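Local coordinates for MMACHC-like protein (Caenorhabditis elegans, PDB 5UJC) that binds cobalamin and probably removes its upper axial ligand, reducing cyanocobalamin to cob(II)alamin with a flavin cofactor and demethylating methylcobalamin with glutathione, at residues S52-L57 with P193-P198; S10-V15 with F25-F30; L59-M64 with P178-H183. All blocks are in the same frame, centred on the assembly; numbering follows the deposited sequence. Where two conformers were deposited one is given.

Contact 1 (S52-L57 with P193-P198); sequences STMALL and PNVKIP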
loop_
_atom_site.group_PDB
_atom_site.type_symbol
_atom_site.label_atom_id
_atom_site.label_comp_id
_atom_site.label_asym_id
_atom_site.label_seq_id
_atom_site.Cartn_x
_atom_site.Cartn_y
_atom_site.Cartn_z
ATOM N N SER A 52 -9.301 20.831 4.803
ATOM C CA SER A 52 -7.965 21.222 4.386
ATOM C C SER A 52 -6.837 20.495 5.168
ATOM O O SER A 52 -5.672 20.774 4.956
ATOM C CB SER A 52 -7.801 22.723 4.513
ATOM O OG SER A 52 -7.856 23.123 5.872
ATOM N N THR A 53 -7.198 19.581 6.075
ATOM C CA THR A 53 -6.220 18.862 6.876
ATOM C C THR A 53 -5.252 18.086 5.969
ATOM O O THR A 53 -5.680 17.361 5.065
ATOM C CB THR A 53 -6.919 17.880 7.828
ATOM O OG1 THR A 53 -7.813 18.599 8.677
ATOM C CG2 THR A 53 -5.928 17.119 8.694
ATOM N N MET A 54 -3.961 18.248 6.232
ATOM C CA MET A 54 -2.916 17.539 5.500
ATOM C C MET A 54 -2.862 16.053 5.853
ATOM O O MET A 54 -2.904 15.683 7.033
ATOM C CB MET A 54 -1.563 18.165 5.827
ATOM C CG MET A 54 -0.378 17.477 5.176
ATOM S SD MET A 54 1.190 18.072 5.844
ATOM C CE MET A 54 2.345 16.893 5.147
ATOM N N ALA A 55 -2.747 15.223 4.817
ATOM C CA ALA A 55 -2.443 13.805 4.971
ATOM C C ALA A 55 -1.323 13.409 4.016
ATOM O O ALA A 55 -1.155 14.013 2.942
ATOM C CB ALA A 55 -3.679 12.968 4.705
ATOM N N LEU A 56 -0.597 12.349 4.399
ATOM C CA LEU A 56 0.420 11.713 3.547
ATOM C C LEU A 56 0.109 10.248 3.398
ATOM O O LEU A 56 0.007 9.525 4.383
ATOM C CB LEU A 56 1.832 11.865 4.124
ATOM C CG LEU A 56 2.438 13.255 4.081
ATOM C CD1 LEU A 56 3.756 13.237 4.861
ATOM C CD2 LEU A 56 2.692 13.685 2.646
ATOM N N LEU A 57 -0.004 9.818 2.155
ATOM C CA LEU A 57 -0.122 8.414 1.816
ATOM C C LEU A 57 1.273 7.843 1.578
ATOM O O LEU A 57 1.988 8.328 0.725
ATOM C CB LEU A 57 -0.970 8.279 0.547
ATOM C CG LEU A 57 -1.092 6.885 -0.058
ATOM C CD1 LEU A 57 -1.803 5.934 0.892
ATOM C CD2 LEU A 57 -1.786 6.944 -1.406
ATOM N N PRO A 193 -3.505 16.742 12.167
ATOM C CA PRO A 193 -4.717 17.519 12.420
ATOM C C PRO A 193 -4.493 19.017 12.563
ATOM O O PRO A 193 -5.439 19.788 12.366
ATOM C CB PRO A 193 -5.247 16.925 13.745
ATOM C CG PRO A 193 -4.685 15.557 13.795
ATOM C CD PRO A 193 -3.329 15.661 13.153
ATOM N N ASN A 194 -3.268 19.431 12.918
ATOM C CA ASN A 194 -2.967 20.859 13.099
ATOM C C ASN A 194 -2.349 21.527 11.878
ATOM O O ASN A 194 -1.987 22.699 11.946
ATOM C CB ASN A 194 -2.038 21.062 14.316
ATOM C CG ASN A 194 -2.656 20.571 15.611
ATOM O OD1 ASN A 194 -1.987 19.945 16.435
ATOM N ND2 ASN A 194 -3.937 20.837 15.791
ATOM N N VAL A 195 -2.267 20.806 10.752
ATOM C CA VAL A 195 -1.641 21.338 9.562
ATOM C C VAL A 195 -2.677 21.437 8.443
ATOM O O VAL A 195 -3.241 20.433 8.020
ATOM C CB VAL A 195 -0.451 20.468 9.094
ATOM C CG1 VAL A 195 0.165 21.061 7.853
ATOM C CG2 VAL A 195 0.581 20.335 10.209
ATOM N N LYS A 196 -2.929 22.660 7.992
ATOM C CA LYS A 196 -3.942 22.930 6.979
ATOM C C LYS A 196 -3.269 23.404 5.673
ATOM O O LYS A 196 -2.376 24.271 5.684
ATOM C CB LYS A 196 -4.930 23.993 7.479
ATOM C CG LYS A 196 -5.516 23.712 8.855
ATOM C CD LYS A 196 -6.282 22.408 8.904
ATOM C CE LYS A 196 -6.832 22.132 10.302
ATOM N NZ LYS A 196 -7.780 23.186 10.748
ATOM N N ILE A 197 -3.698 22.806 4.562
ATOM C CA ILE A 197 -3.108 23.032 3.254
ATOM C C ILE A 197 -4.213 23.334 2.219
ATOM O O ILE A 197 -4.290 22.706 1.165
ATOM C CB ILE A 197 -2.205 21.817 2.816
ATOM C CG1 ILE A 197 -2.972 20.497 2.930
ATOM C CG2 ILE A 197 -0.925 21.764 3.668
ATOM C CD1 ILE A 197 -2.332 19.347 2.144
ATOM N N PRO A 198 -5.069 24.317 2.521
ATOM C CA PRO A 198 -6.224 24.583 1.631
ATOM C C PRO A 198 -5.844 24.949 0.179
ATOM O O PRO A 198 -6.619 24.691 -0.739
ATOM C CB PRO A 198 -6.902 25.770 2.300
ATOM C CG PRO A 198 -5.790 26.454 3.039
ATOM C CD PRO A 198 -4.970 25.321 3.588
HETATM O O HOH W 1 -7.838 18.703 11.288
#

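Contact 2 (S10-V15 with F25-F30); sequences SIKRVV and FESHMF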
loop_
_atom_site.group_PDB
_atom_site.type_symbol
_atom_site.label_atom_id
_atom_site.label_comp_id
_atom_site.label_asym_id
_atom_site.label_seq_id
_atom_site.Cartn_x
_atom_site.Cartn_y
_atom_site.Cartn_z
ATOM N N SER A 10 8.194 20.465 4.871
ATOM C CA SER A 10 9.200 19.988 5.858
ATOM C C SER A 10 8.765 18.666 6.483
ATOM O O SER A 10 9.582 17.777 6.705
ATOM C CB SER A 10 9.438 21.041 6.959
ATOM O OG SER A 10 10.053 22.218 6.438
ATOM N N ILE A 11 7.469 18.531 6.731
ATOM C CA ILE A 11 6.919 17.279 7.227
ATOM C C ILE A 11 7.143 16.156 6.210
ATOM O O ILE A 11 7.664 15.076 6.550
ATOM C CB ILE A 11 5.422 17.416 7.545
ATOM C CG1 ILE A 11 5.243 18.259 8.799
ATOM C CG2 ILE A 11 4.771 16.051 7.719
ATOM C CD1 ILE A 11 3.808 18.747 8.998
ATOM N N LYS A 12 6.763 16.403 4.962
ATOM C CA LYS A 12 6.930 15.391 3.936
ATOM C C LYS A 12 8.417 15.049 3.762
ATOM O O LYS A 12 8.771 13.881 3.544
ATOM C CB LYS A 12 6.315 15.835 2.617
ATOM C CG LYS A 12 6.305 14.729 1.564
ATOM C CD LYS A 12 5.553 15.154 0.324
ATOM C CE LYS A 12 5.243 13.998 -0.608
ATOM N NZ LYS A 12 6.445 13.356 -1.175
ATOM N N ARG A 13 9.293 16.052 3.907
ATOM C CA ARG A 13 10.725 15.829 3.719
ATOM C C ARG A 13 11.277 14.848 4.759
ATOM O O ARG A 13 12.050 13.975 4.424
ATOM C CB ARG A 13 11.500 17.142 3.778
ATOM C CG ARG A 13 12.913 17.051 3.195
ATOM C CD ARG A 13 12.899 16.780 1.676
ATOM N NE ARG A 13 12.147 17.804 0.954
ATOM C CZ ARG A 13 12.638 18.981 0.552
ATOM N NH1 ARG A 13 13.941 19.289 0.719
ATOM N NH2 ARG A 13 11.840 19.838 -0.059
ATOM N N VAL A 14 10.854 14.971 6.014
ATOM C CA VAL A 14 11.336 14.027 7.051
ATOM C C VAL A 14 10.862 12.604 6.743
ATOM O O VAL A 14 11.605 11.648 6.867
ATOM C CB VAL A 14 10.851 14.401 8.453
ATOM C CG1 VAL A 14 11.282 13.337 9.464
ATOM C CG2 VAL A 14 11.399 15.718 8.830
ATOM N N VAL A 15 9.599 12.476 6.347
ATOM C CA VAL A 15 9.055 11.174 5.989
ATOM C C VAL A 15 9.872 10.562 4.851
ATOM O O VAL A 15 10.250 9.368 4.902
ATOM C CB VAL A 15 7.555 11.278 5.631
ATOM C CG1 VAL A 15 7.014 9.939 5.137
ATOM C CG2 VAL A 15 6.760 11.759 6.850
ATOM N N PHE A 25 10.000 3.024 -0.531
ATOM C CA PHE A 25 8.798 3.779 -0.129
ATOM C C PHE A 25 8.592 5.010 -0.977
ATOM O O PHE A 25 9.565 5.631 -1.420
ATOM C CB PHE A 25 8.926 4.208 1.339
ATOM C CG PHE A 25 9.014 3.056 2.301
ATOM C CD1 PHE A 25 7.863 2.412 2.732
ATOM C CD2 PHE A 25 10.254 2.598 2.768
ATOM C CE1 PHE A 25 7.941 1.344 3.620
ATOM C CE2 PHE A 25 10.329 1.541 3.640
ATOM C CZ PHE A 25 9.176 0.914 4.076
ATOM N N GLU A 26 7.326 5.407 -1.133
ATOM C CA GLU A 26 6.952 6.693 -1.731
ATOM C C GLU A 26 5.920 7.339 -0.833
ATOM O O GLU A 26 5.106 6.636 -0.241
ATOM C CB GLU A 26 6.231 6.486 -3.078
ATOM C CG GLU A 26 7.023 5.986 -4.205
ATOM C CD GLU A 26 6.222 6.031 -5.536
ATOM O OE1 GLU A 26 4.928 6.266 -5.554
ATOM O OE2 GLU A 26 6.847 5.846 -6.563
ATOM N N SER A 27 5.867 8.673 -0.836
ATOM C CA SER A 27 4.787 9.383 -0.167
ATOM C C SER A 27 4.116 10.363 -1.090
ATOM O O SER A 27 4.752 10.940 -1.992
ATOM C CB SER A 27 5.256 10.068 1.123
ATOM O OG SER A 27 5.987 11.224 0.871
ATOM N N HIS A 28 2.808 10.561 -0.848
ATOM C CA HIS A 28 1.980 11.429 -1.665
ATOM C C HIS A 28 1.047 12.239 -0.754
ATOM O O HIS A 28 0.341 11.673 0.084
ATOM C CB HIS A 28 1.132 10.591 -2.627
ATOM C CG HIS A 28 1.942 9.729 -3.532
ATOM N ND1 HIS A 28 2.226 10.078 -4.818
ATOM C CD2 HIS A 28 2.541 8.535 -3.323
ATOM C CE1 HIS A 28 2.956 9.127 -5.377
ATOM N NE2 HIS A 28 3.188 8.198 -4.475
ATOM N N MET A 29 1.042 13.555 -0.921
ATOM C CA MET A 29 0.260 14.439 -0.084
ATOM C C MET A 29 -1.167 14.559 -0.613
ATOM O O MET A 29 -1.393 14.602 -1.838
ATOM C CB MET A 29 0.926 15.807 -0.001
ATOM C CG MET A 29 0.344 16.703 1.081
ATOM S SD MET A 29 1.302 18.149 1.477
ATOM C CE MET A 29 1.099 19.107 0.040
ATOM N N PHE A 30 -2.133 14.658 0.301
ATOM C CA PHE A 30 -3.497 14.968 -0.086
ATOM C C PHE A 30 -4.256 15.617 1.039
ATOM O O PHE A 30 -3.771 15.673 2.165
ATOM C CB PHE A 30 -4.229 13.712 -0.586
ATOM C CG PHE A 30 -4.465 12.651 0.478
ATOM C CD1 PHE A 30 -3.446 11.785 0.869
ATOM C CD2 PHE A 30 -5.724 12.479 1.035
ATOM C CE1 PHE A 30 -3.678 10.807 1.828
ATOM C CE2 PHE A 30 -5.963 11.492 1.962
ATOM C CZ PHE A 30 -4.948 10.640 2.347
#

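Contact 3 (L59-M64 with P178-H183); sequences LSTPDM and PIYGGH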
loop_
_atom_site.group_PDB
_atom_site.type_symbol
_atom_site.label_atom_id
_atom_site.label_comp_id
_atom_site.label_asym_id
_atom_site.label_seq_id
_atom_site.Cartn_x
_atom_site.Cartn_y
_atom_site.Cartn_z
ATOM N N LEU A 59 3.259 4.466 0.325
ATOM C CA LEU A 59 3.160 3.183 -0.358
ATOM C C LEU A 59 4.515 2.542 -0.481
ATOM O O LEU A 59 5.561 3.224 -0.345
ATOM C CB LEU A 59 2.464 3.319 -1.686
ATOM C CG LEU A 59 3.022 4.180 -2.760
ATOM C CD1 LEU A 59 4.118 3.438 -3.508
ATOM C CD2 LEU A 59 1.924 4.600 -3.755
ATOM N N SER A 60 4.516 1.228 -0.634
ATOM C CA SER A 60 5.750 0.478 -0.870
ATOM C C SER A 60 5.872 0.069 -2.321
ATOM O O SER A 60 4.885 -0.266 -2.972
ATOM C CB SER A 60 5.796 -0.753 0.038
ATOM O OG SER A 60 4.659 -1.573 -0.117
ATOM N N THR A 61 7.103 0.031 -2.788
ATOM C CA THR A 61 7.418 -0.361 -4.148
ATOM C C THR A 61 8.216 -1.682 -4.058
ATOM O O THR A 61 8.411 -2.191 -2.950
ATOM C CB THR A 61 8.184 0.761 -4.845
ATOM O OG1 THR A 61 9.513 0.829 -4.330
ATOM C CG2 THR A 61 7.477 2.109 -4.609
ATOM N N PRO A 62 8.657 -2.254 -5.196
ATOM C CA PRO A 62 9.270 -3.581 -5.113
ATOM C C PRO A 62 10.439 -3.699 -4.130
ATOM O O PRO A 62 10.597 -4.745 -3.474
ATOM C CB PRO A 62 9.722 -3.838 -6.543
ATOM C CG PRO A 62 8.696 -3.107 -7.366
ATOM C CD PRO A 62 8.460 -1.841 -6.591
ATOM N N ASP A 63 11.247 -2.642 -4.015
ATOM C CA ASP A 63 12.423 -2.702 -3.151
ATOM C C ASP A 63 12.123 -2.715 -1.632
ATOM O O ASP A 63 13.001 -3.043 -0.857
ATOM C CB ASP A 63 13.424 -1.599 -3.481
ATOM C CG ASP A 63 14.200 -1.871 -4.763
ATOM O OD1 ASP A 63 14.194 -3.010 -5.256
ATOM O OD2 ASP A 63 14.863 -0.960 -5.240
ATOM N N MET A 64 10.882 -2.415 -1.218
ATOM C CA MET A 64 10.561 -2.531 0.201
ATOM C C MET A 64 10.849 -3.946 0.672
ATOM O O MET A 64 11.585 -4.160 1.641
ATOM C CB MET A 64 9.106 -2.162 0.502
ATOM C CG MET A 64 8.807 -2.120 1.998
ATOM S SD MET A 64 7.177 -2.767 2.465
ATOM C CE MET A 64 7.337 -4.521 2.027
ATOM N N PRO A 178 1.804 4.310 -12.000
ATOM C CA PRO A 178 2.379 4.655 -13.311
ATOM C C PRO A 178 3.780 4.077 -13.593
ATOM O O PRO A 178 4.211 4.017 -14.765
ATOM C CB PRO A 178 2.413 6.188 -13.281
ATOM C CG PRO A 178 2.394 6.556 -11.859
ATOM C CD PRO A 178 1.576 5.507 -11.177
ATOM N N ILE A 179 4.514 3.743 -12.538
ATOM C CA ILE A 179 5.825 3.089 -12.675
ATOM C C ILE A 179 5.693 1.578 -12.463
ATOM O O ILE A 179 6.255 0.789 -13.222
ATOM C CB ILE A 179 6.869 3.642 -11.655
ATOM C CG1 ILE A 179 6.998 5.164 -11.741
ATOM C CG2 ILE A 179 8.203 2.975 -11.874
ATOM C CD1 ILE A 179 7.975 5.757 -10.737
ATOM N N TYR A 180 4.954 1.178 -11.417
ATOM C CA TYR A 180 5.006 -0.186 -10.914
ATOM C C TYR A 180 3.833 -1.081 -11.323
ATOM O O TYR A 180 3.875 -2.272 -11.055
ATOM C CB TYR A 180 5.135 -0.187 -9.395
ATOM C CG TYR A 180 6.326 0.604 -8.921
ATOM C CD1 TYR A 180 7.608 0.202 -9.208
ATOM C CD2 TYR A 180 6.160 1.799 -8.240
ATOM C CE1 TYR A 180 8.712 0.959 -8.830
ATOM C CE2 TYR A 180 7.244 2.586 -7.895
ATOM C CZ TYR A 180 8.529 2.156 -8.186
ATOM O OH TYR A 180 9.633 2.914 -7.825
ATOM N N GLY A 181 2.803 -0.539 -11.994
ATOM C CA GLY A 181 1.610 -1.345 -12.293
ATOM C C GLY A 181 0.996 -1.791 -10.981
ATOM O O GLY A 181 0.642 -0.963 -10.153
ATOM N N GLY A 182 0.901 -3.107 -10.788
ATOM C CA GLY A 182 0.454 -3.676 -9.530
ATOM C C GLY A 182 1.576 -4.196 -8.626
ATOM O O GLY A 182 1.294 -4.858 -7.617
ATOM N N HIS A 183 2.825 -3.858 -8.946
ATOM C CA HIS A 183 3.985 -4.283 -8.172
ATOM C C HIS A 183 4.284 -3.241 -7.079
ATOM O O HIS A 183 5.363 -2.636 -7.021
ATOM C CB HIS A 183 5.164 -4.445 -9.095
ATOM C CG HIS A 183 4.981 -5.509 -10.117
ATOM N ND1 HIS A 183 5.284 -6.837 -9.868
ATOM C CD2 HIS A 183 4.578 -5.447 -11.408
ATOM C CE1 HIS A 183 5.038 -7.535 -10.953
ATOM N NE2 HIS A 183 4.614 -6.716 -11.901
#

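Contact 1 (S52-L57 with P193-P198)
An antiparallel beta ladder joins the two middle strands of the four-stranded sheet, 53-60 and 185-196, in a domain whose family is grouped with the FMN-dependent nitroreductases. The contact lies at the end of that ladder, where Thr53 and Lys196 form a non-hydrogen-bonded pair framed by two backbone bonds. Met54 N donates to Val195 O at 2.9 Å and Ile197 N to Ser52 O, both nearly straight (166° and 169° at the hydrogen) and both in the plane of the carbonyl they meet. Just beyond, the Pro198 ring packs on Ser52, CB to CB.

The Met54 and Val195 side chains run alongside each other in the same direction. Met54 CG is anti to its backbone N and the chain beyond is extended, which carries SD along Val195 CG1 at 3.7 Å. Ile197 crosses Met54 obliquely: CG1 occupies the crowded position between N and the carbonyl carbon (chi1 52°), so CD1 comes to 3.9 Å from Met54 CB. Long, flexible and branched apolar groups suit this place because helix 5-18 covers it, with Ala8 touching both Met54 and Ile197.

Thr53 and Lys196 share another face. The lysine chain, bent at chi2 and again at chi4, folds its methylenes past the small serine hydroxyl, with Lys196 CB 3.4 Å from Ser52 OG; its ammonium reaches Asp50 in a long, weak ion pair. Threonine suits its strand position, its branched side chain splitting apolar and polar roles: CG2 lies near Pro193 CA, while OG1 is hydrogen-bonded to Asp50 O. Where the chain turns a corner at Pro193, a water bridges the two segments, donating to Thr53 OG1 at 2.6 Å and to Pro193 O at 2.8 Å.

Contact 2 (S10-V15 with F25-F30)
Lys12 reaches from helix 10-15 across to Ser27 on strand 25-30, the two elements running almost antiparallel (166°) with their axes 9.4 Å apart. A long, flexible side chain such as lysine suits this gap. Lys12 leaves its helix with CG anti to the backbone N and stays extended until chi4 (-64°), where its one bend turns NZ onto the serine. There the ammonium makes two bonds to one residue: to Ser27 OG at 3.0 Å and to Ser27 O at 3.1 Å, the latter from well above the carbonyl plane. Serine fits because its short side chain holds OG between the backbone N and carbonyl carbon, within range of the same donor. Asp16, one turn on from Lys12, forms a salt bridge to NZ and a hydrogen bond to Ser27 OG, so the charge has a carboxylate partner. Val15 CG1 adds a loose touch on Ser27 CB. On the other side of the strand, His28 NE2 donates to Glu26 OE1 at 2.8 Å, and that oxygen also bonds His177. Next to this polar surface bridge, the helix buries Ile11 against Met54 and Phe192 of the neighbouring strands and Val15 against Leu190, while helix 93-109 touches Ile11, Val14 and Val15.

Contact 3 (L59-M64 with P178-H183)
Tyr180, Pro62 and Thr61 carry this buried contact, which sets the link between strand 53-60 and helix 62-80 against the loop leading into strand 185-196. Tyr180 gives up the most surface. Its CG lies anti to the carbonyl carbon (chi1 -56°), laying the ring against the link. Thr61 CB sits over one face as a CH-pi contact, 3.8 Å from the ring centroid and 21° off the normal, and its methyl CG2 comes to 3.3 Å from Tyr180 CE2. Ile179 CG2 covers the opposite face, so the ring is sandwiched between aliphatic groups. A beta-branched residue such as threonine suits this spot, offering CB and a methyl together.

Pro62 approaches the ring obliquely, its CD 3.4 Å from Tyr180 CD1. The same CD lies 3.2 Å from His183 O, so the rigid pyrrolidine wedges between tyrosine and histidine. Both loop residues are fixed by a type II' beta turn from Tyr180 to His183, closed by His183 N donating to Tyr180 O at 2.8 Å; Gly181 takes the positive phi (61°) that the turn demands. The imidazole leads away from Pro62: NE2 bonds Asp233, the ring meets Tyr241 edge-to-face, and bound cobalamin is about 9 Å from this side chain.

An alanine at Tyr180 would take away the ring face under Thr61 and the ring carbons beside Pro62, and would probably loosen the link's hold on the turn. Between the segments the attraction is probably mainly dispersive, with a CH-pi component, resting on close-fitting shapes. His183 O, buried with no hydrogen-bonding partner in the model, faces the proline CD next to the amide nitrogen, whose slightly polarised C-H groups may ease the cost of burying that carbonyl.

From the N terminus, contact 2 comes first: a short loop folds strand 25-31 back along helix 5-18, and it is complete before the others open. Contact 1 then opens at 52-57 and contact 3 directly after it at 59-64, on the same strand and the start of the next helix. Contact 3 closes at 178-183 and contact 1 only at 193-198, so contact 3 is nested within contact 1 and no loops cross. Strand 53-60 unites them, pairing with 25-31 on one side and 185-196 on the other. Contacts 1 and 3 mark its two ends, 25 Å apart between centres.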